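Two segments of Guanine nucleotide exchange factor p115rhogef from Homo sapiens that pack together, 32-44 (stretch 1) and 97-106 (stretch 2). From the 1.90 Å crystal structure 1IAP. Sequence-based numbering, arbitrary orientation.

Stretch 1, residues 32-44: GPLLCCLHADMLG
Stretch 2 97-106: FVQEVVQSQQ

Two helices can pack through largely apolar contacts, with no hydrogen bond between them, and two segments of p115RhoGEF illustrate the principle. One helix starts by Gly 32 and takes in most of stretch 1, with phi/psi near -65/-42; the other enters from earlier in the chain at Phe 97 and leads into a type I turn from Gln 103 to Gln 106, where phi/psi become -71/-6 at Ser 104 and -104/-14 at Gln 105. The axes run nearly antiparallel, at 150° (signed crossing -150°), and approach to 9.8 Å; 381 Å² of surface is buried, both sides summed.

Pro 33 (C-gamma exo) starts the register, its CA 5.6 Å from Gln 105 CA and its CB 3.5 Å from Gln 105 OE1. Gln 105 (chi m, m, -51°), the residue most covered, folds back, NE2 giving a weak hydrogen bond to Val 101 O at 3.4 Å. Cys 36 (t) points toward the partner and sets SG 3.6 Å from Val 101 CG1. Cys 37 (m) leaves sideways, its CA 5.7 Å from Val 102 CA; its SG lies 3.8 Å from Gln 105 CB and 4.1 Å from Val 102 CG1. At Ala 40, CA 6.4 Å from Val 98 CA, a lone methyl packs against two valines: CB is 3.3 Å from Val 102 CG2 and 3.6 Å from Val 98 CG1. All three valines are t. Leu 43 (-102°, p) closes the row, CD2 4.3 Å from Val 98 CG2; these five stretch 1 residues are all buried.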

ATOM      1  N   GLY A  32       6.804  -3.583  -3.468  1.00 21.42           N
ATOM      2  CA  GLY A  32       6.250  -4.729  -2.757  1.00 19.05           C
ATOM      3  C   GLY A  32       5.959  -4.572  -1.274  1.00 25.17           C
ATOM      4  O   GLY A  32       4.810  -4.717  -0.852  1.00 20.68           O
ATOM      5  N   PRO A  33       6.979  -4.268  -0.454  1.00 22.67           N
ATOM      6  CA  PRO A  33       6.841  -4.095   0.996  1.00 24.90           C
ATOM      7  C   PRO A  33       5.731  -3.149   1.454  1.00 22.36           C
ATOM      8  O   PRO A  33       4.932  -3.505   2.320  1.00 19.21           O
ATOM      9  CB  PRO A  33       8.223  -3.592   1.405  1.00 28.71           C
ATOM     10  CG  PRO A  33       9.118  -4.306   0.444  1.00 23.54           C
ATOM     11  CD  PRO A  33       8.386  -4.110  -0.860  1.00 26.29           C
ATOM     12  N   LEU A  34       5.686  -1.948   0.888  1.00 21.31           N
ATOM     13  CA  LEU A  34       4.664  -0.978   1.264  1.00 18.75           C
ATOM     14  C   LEU A  34       3.280  -1.444   0.824  1.00 15.46           C
ATOM     15  O   LEU A  34       2.339  -1.368   1.595  1.00 19.76           O
ATOM     16  CB  LEU A  34       4.964   0.402   0.660  1.00 22.21           C
ATOM     17  CG  LEU A  34       3.964   1.543   0.925  1.00 21.96           C
ATOM     18  CD1 LEU A  34       3.772   1.784   2.427  1.00 19.11           C
ATOM     19  CD2 LEU A  34       4.454   2.816   0.250  1.00 24.14           C
ATOM     20  N   LEU A  35       3.177  -1.953  -0.401  1.00 19.09           N
ATOM     21  CA  LEU A  35       1.897  -2.423  -0.923  1.00 22.70           C
ATOM     22  C   LEU A  35       1.364  -3.590  -0.100  1.00 22.24           C
ATOM     23  O   LEU A  35       0.161  -3.702   0.127  1.00 22.45           O
ATOM     24  CB  LEU A  35       2.036  -2.828  -2.391  1.00 19.16           C
ATOM     25  CG  LEU A  35       2.356  -1.687  -3.362  1.00 21.99           C
ATOM     26  CD1 LEU A  35       2.633  -2.250  -4.740  1.00 20.51           C
ATOM     27  CD2 LEU A  35       1.212  -0.678  -3.389  1.00 18.09           C
ATOM     28  N   CYS A  36       2.276  -4.440   0.354  1.00 23.05           N
ATOM     29  CA  CYS A  36       1.935  -5.599   1.167  1.00 21.42           C
ATOM     30  C   CYS A  36       1.316  -5.155   2.495  1.00 21.63           C
ATOM     31  O   CYS A  36       0.269  -5.660   2.907  1.00 21.26           O
ATOM     32  CB  CYS A  36       3.190  -6.444   1.405  1.00 22.85           C
ATOM     33  SG  CYS A  36       2.960  -7.846   2.507  1.00 23.23           S
ATOM     34  N   CYS A  37       1.946  -4.177   3.141  1.00 19.05           N
ATOM     35  CA  CYS A  37       1.460  -3.653   4.412  1.00 23.59           C
ATOM     36  C   CYS A  37       0.073  -3.030   4.273  1.00 27.04           C
ATOM     37  O   CYS A  37      -0.776  -3.193   5.149  1.00 25.40           O
ATOM     38  CB  CYS A  37       2.434  -2.613   4.973  1.00 24.06           C
ATOM     39  SG  CYS A  37       3.969  -3.298   5.646  1.00 26.99           S
ATOM     40  N   LEU A  38      -0.154  -2.317   3.172  1.00 20.74           N
ATOM     41  CA  LEU A  38      -1.448  -1.678   2.939  1.00 18.43           C
ATOM     42  C   LEU A  38      -2.544  -2.727   2.736  1.00 21.09           C
ATOM     43  O   LEU A  38      -3.633  -2.610   3.295  1.00 23.03           O
ATOM     44  CB  LEU A  38      -1.375  -0.738   1.727  1.00 20.45           C
ATOM     45  CG  LEU A  38      -0.373   0.421   1.789  1.00 26.19           C
ATOM     46  CD1 LEU A  38      -0.409   1.235   0.484  1.00 23.05           C
ATOM     47  CD2 LEU A  38      -0.680   1.317   2.980  1.00 21.49           C
ATOM     48  N   HIS A  39      -2.246  -3.767   1.957  1.00 20.82           N
ATOM     49  CA  HIS A  39      -3.229  -4.817   1.704  1.00 26.30           C
ATOM     50  C   HIS A  39      -3.513  -5.646   2.953  1.00 25.98           C
ATOM     51  O   HIS A  39      -4.622  -6.155   3.131  1.00 25.29           O
ATOM     52  CB  HIS A  39      -2.777  -5.718   0.560  1.00 21.69           C
ATOM     53  CG  HIS A  39      -2.932  -5.096  -0.793  1.00 20.34           C
ATOM     54  ND1 HIS A  39      -3.100  -5.841  -1.937  1.00 26.83           N
ATOM     55  CD2 HIS A  39      -2.947  -3.798  -1.182  1.00 20.56           C
ATOM     56  CE1 HIS A  39      -3.209  -5.031  -2.977  1.00 26.13           C
ATOM     57  NE2 HIS A  39      -3.120  -3.786  -2.544  1.00 17.75           N
ATOM     58  N   ALA A  40      -2.511  -5.763   3.818  1.00 19.86           N
ATOM     59  CA  ALA A  40      -2.642  -6.517   5.063  1.00 22.87           C
ATOM     60  C   ALA A  40      -3.586  -5.784   6.006  1.00 26.59           C
ATOM     61  O   ALA A  40      -4.367  -6.404   6.726  1.00 28.38           O
ATOM     62  CB  ALA A  40      -1.284  -6.692   5.713  1.00 25.54           C
ATOM     63  N   ASP A  41      -3.512  -4.456   5.987  1.00 24.81           N
ATOM     64  CA  ASP A  41      -4.363  -3.629   6.826  1.00 25.35           C
ATOM     65  C   ASP A  41      -5.798  -3.726   6.318  1.00 27.49           C
ATOM     66  O   ASP A  41      -6.747  -3.802   7.096  1.00 31.08           O
ATOM     67  CB  ASP A  41      -3.891  -2.176   6.778  1.00 32.53           C
ATOM     68  CG  ASP A  41      -4.602  -1.304   7.790  1.00 36.05           C
ATOM     69  OD1 ASP A  41      -5.643  -0.713   7.441  1.00 31.25           O
ATOM     70  OD2 ASP A  41      -4.121  -1.226   8.939  1.00 37.87           O
ATOM     71  N   MET A  42      -5.931  -3.712   4.997  1.00 29.04           N
ATOM     72  CA  MET A  42      -7.213  -3.806   4.313  1.00 35.92           C
ATOM     73  C   MET A  42      -7.888  -5.136   4.655  1.00 40.68           C
ATOM     74  O   MET A  42      -9.109  -5.199   4.822  1.00 40.83           O
ATOM     75  CB  MET A  42      -6.976  -3.678   2.804  1.00 34.16           C
ATOM     76  CG  MET A  42      -8.179  -3.904   1.915  1.00 37.32           C
ATOM     77  SD  MET A  42      -7.787  -3.408   0.218  1.00 40.00           S
ATOM     78  CE  MET A  42      -6.690  -4.717  -0.255  1.00 42.25           C
ATOM     79  N   LEU A  43      -7.074  -6.183   4.783  1.00 39.28           N
ATOM     80  CA  LEU A  43      -7.552  -7.523   5.122  1.00 44.41           C
ATOM     81  C   LEU A  43      -8.145  -7.552   6.526  1.00 44.39           C
ATOM     82  O   LEU A  43      -9.132  -8.246   6.780  1.00 37.41           O
ATOM     83  CB  LEU A  43      -6.401  -8.530   5.045  1.00 39.89           C
ATOM     84  CG  LEU A  43      -6.311  -9.433   3.816  1.00 50.94           C
ATOM     85  CD1 LEU A  43      -6.351  -8.614   2.536  1.00 60.05           C
ATOM     86  CD2 LEU A  43      -5.034 -10.251   3.894  1.00 55.12           C
ATOM     87  N   GLY A  44      -7.537  -6.778   7.424  1.00 46.99           N
ATOM     88  CA  GLY A  44      -7.989  -6.714   8.803  1.00 52.23           C
ATOM     89  C   GLY A  44      -9.345  -6.066   9.026  1.00 55.07           C
ATOM     90  O   GLY A  44      -9.888  -6.152  10.125  1.00 60.78           O
ATOM     91  N   PHE A  97       0.071 -15.234  10.213  1.00 34.60           N
ATOM     92  CA  PHE A  97       0.860 -15.142   8.984  1.00 33.25           C
ATOM     93  C   PHE A  97       0.932 -13.694   8.505  1.00 28.38           C
ATOM     94  O   PHE A  97       2.002 -13.203   8.152  1.00 28.87           O
ATOM     95  CB  PHE A  97       0.259 -16.013   7.877  1.00 31.06           C
ATOM     96  CG  PHE A  97       0.514 -17.489   8.048  1.00 36.33           C
ATOM     97  CD1 PHE A  97       1.573 -17.947   8.823  1.00 39.08           C
ATOM     98  CD2 PHE A  97      -0.305 -18.421   7.420  1.00 38.72           C
ATOM     99  CE1 PHE A  97       1.811 -19.310   8.973  1.00 46.88           C
ATOM    100  CE2 PHE A  97      -0.074 -19.785   7.564  1.00 44.17           C
ATOM    101  CZ  PHE A  97       0.986 -20.230   8.341  1.00 44.05           C
ATOM    102  N   VAL A  98      -0.211 -13.015   8.508  1.00 31.91           N
ATOM    103  CA  VAL A  98      -0.273 -11.620   8.086  1.00 27.63           C
ATOM    104  C   VAL A  98       0.574 -10.724   8.992  1.00 32.95           C
ATOM    105  O   VAL A  98       1.395  -9.951   8.500  1.00 29.43           O
ATOM    106  CB  VAL A  98      -1.736 -11.103   8.051  1.00 32.92           C
ATOM    107  CG1 VAL A  98      -1.768  -9.605   7.772  1.00 27.19           C
ATOM    108  CG2 VAL A  98      -2.515 -11.834   6.985  1.00 23.98           C
ATOM    109  N   GLN A  99       0.396 -10.845  10.307  1.00 29.27           N
ATOM    110  CA  GLN A  99       1.161 -10.033  11.255  1.00 30.73           C
ATOM    111  C   GLN A  99       2.670 -10.277  11.173  1.00 31.55           C
ATOM    112  O   GLN A  99       3.458  -9.335  11.274  1.00 30.17           O
ATOM    113  CB  GLN A  99       0.667 -10.251  12.691  1.00 35.88           C
ATOM    114  CG  GLN A  99      -0.812  -9.928  12.921  1.00 49.64           C
ATOM    115  CD  GLN A  99      -1.176  -8.461  12.697  1.00 58.04           C
ATOM    116  OE1 GLN A  99      -0.546  -7.753  11.908  1.00 60.41           O
ATOM    117  NE2 GLN A  99      -2.218  -8.007  13.387  1.00 63.24           N
ATOM    118  N   GLU A 100       3.071 -11.535  10.990  1.00 33.72           N
ATOM    119  CA  GLU A 100       4.489 -11.882  10.884  1.00 32.58           C
ATOM    120  C   GLU A 100       5.082 -11.344   9.588  1.00 31.78           C
ATOM    121  O   GLU A 100       6.237 -10.917   9.553  1.00 31.91           O
ATOM    122  CB  GLU A 100       4.695 -13.396  10.952  1.00 36.39           C
ATOM    123  CG  GLU A 100       4.527 -13.995  12.338  1.00 45.15           C
ATOM    124  CD  GLU A 100       4.924 -15.464  12.390  1.00 53.82           C
ATOM    125  OE1 GLU A 100       6.135 -15.758  12.275  1.00 52.03           O
ATOM    126  OE2 GLU A 100       4.027 -16.322  12.540  1.00 56.86           O
ATOM    127  N   VAL A 101       4.296 -11.394   8.518  1.00 27.94           N
ATOM    128  CA  VAL A 101       4.744 -10.887   7.228  1.00 27.52           C
ATOM    129  C   VAL A 101       4.880  -9.364   7.303  1.00 24.52           C
ATOM    130  O   VAL A 101       5.872  -8.803   6.842  1.00 31.58           O
ATOM    131  CB  VAL A 101       3.762 -11.256   6.096  1.00 27.41           C
ATOM    132  CG1 VAL A 101       4.044 -10.409   4.855  1.00 30.19           C
ATOM    133  CG2 VAL A 101       3.887 -12.743   5.752  1.00 20.99           C
ATOM    134  N   VAL A 102       3.888  -8.711   7.902  1.00 22.84           N
ATOM    135  CA  VAL A 102       3.884  -7.256   8.045  1.00 21.90           C
ATOM    136  C   VAL A 102       5.040  -6.797   8.929  1.00 28.00           C
ATOM    137  O   VAL A 102       5.701  -5.807   8.628  1.00 23.22           O
ATOM    138  CB  VAL A 102       2.552  -6.743   8.641  1.00 19.68           C
ATOM    139  CG1 VAL A 102       2.643  -5.249   8.971  1.00 21.85           C
ATOM    140  CG2 VAL A 102       1.419  -6.979   7.662  1.00 19.40           C
ATOM    141  N   GLN A 103       5.307  -7.547   9.994  1.00 25.97           N
ATOM    142  CA  GLN A 103       6.388  -7.204  10.914  1.00 28.05           C
ATOM    143  C   GLN A 103       7.733  -7.190  10.186  1.00 25.07           C
ATOM    144  O   GLN A 103       8.540  -6.278  10.383  1.00 29.18           O
ATOM    145  CB  GLN A 103       6.415  -8.192  12.087  1.00 37.03           C
ATOM    146  CG  GLN A 103       7.132  -7.683  13.328  1.00 48.83           C
ATOM    147  CD  GLN A 103       8.645  -7.759  13.218  1.00 57.67           C
ATOM    148  OE1 GLN A 103       9.349  -6.792  13.511  1.00 65.06           O
ATOM    149  NE2 GLN A 103       9.152  -8.915  12.803  1.00 60.37           N
ATOM    150  N   SER A 104       7.942  -8.170   9.310  1.00 31.70           N
ATOM    151  CA  SER A 104       9.182  -8.283   8.544  1.00 33.79           C
ATOM    152  C   SER A 104       9.374  -7.226   7.449  1.00 35.73           C
ATOM    153  O   SER A 104      10.423  -7.192   6.799  1.00 36.43           O
ATOM    154  CB  SER A 104       9.303  -9.683   7.937  1.00 37.30           C
ATOM    155  OG  SER A 104       8.191  -9.981   7.109  1.00 42.98           O
ATOM    156  N   GLN A 105       8.364  -6.389   7.222  1.00 31.68           N
ATOM    157  CA  GLN A 105       8.454  -5.341   6.203  1.00 28.81           C
ATOM    158  C   GLN A 105       8.684  -3.968   6.840  1.00 30.67           C
ATOM    159  O   GLN A 105       9.034  -3.011   6.150  1.00 26.52           O
ATOM    160  CB  GLN A 105       7.169  -5.274   5.361  1.00 27.04           C
ATOM    161  CG  GLN A 105       6.670  -6.595   4.804  1.00 26.93           C
ATOM    162  CD  GLN A 105       7.670  -7.282   3.900  1.00 28.87           C
ATOM    163  OE1 GLN A 105       8.199  -6.681   2.963  1.00 28.33           O
ATOM    164  NE2 GLN A 105       7.926  -8.558   4.170  1.00 29.16           N
ATOM    165  N   GLN A 106       8.481  -3.878   8.153  1.00 33.77           N
ATOM    166  CA  GLN A 106       8.637  -2.620   8.884  1.00 32.61           C
ATOM    167  C   GLN A 106       9.944  -1.866   8.648  1.00 36.17           C
ATOM    168  O   GLN A 106       9.931  -0.644   8.511  1.00 36.35           O
ATOM    169  CB  GLN A 106       8.416  -2.834  10.386  1.00 39.95           C
ATOM    170  CG  GLN A 106       6.979  -3.185  10.762  1.00 44.60           C
ATOM    171  CD  GLN A 106       5.976  -2.142  10.290  1.00 53.96           C
ATOM    172  OE1 GLN A 106       5.026  -2.460   9.572  1.00 52.55           O
ATOM    173  NE2 GLN A 106       6.181  -0.891  10.695  1.00 55.23           N
TER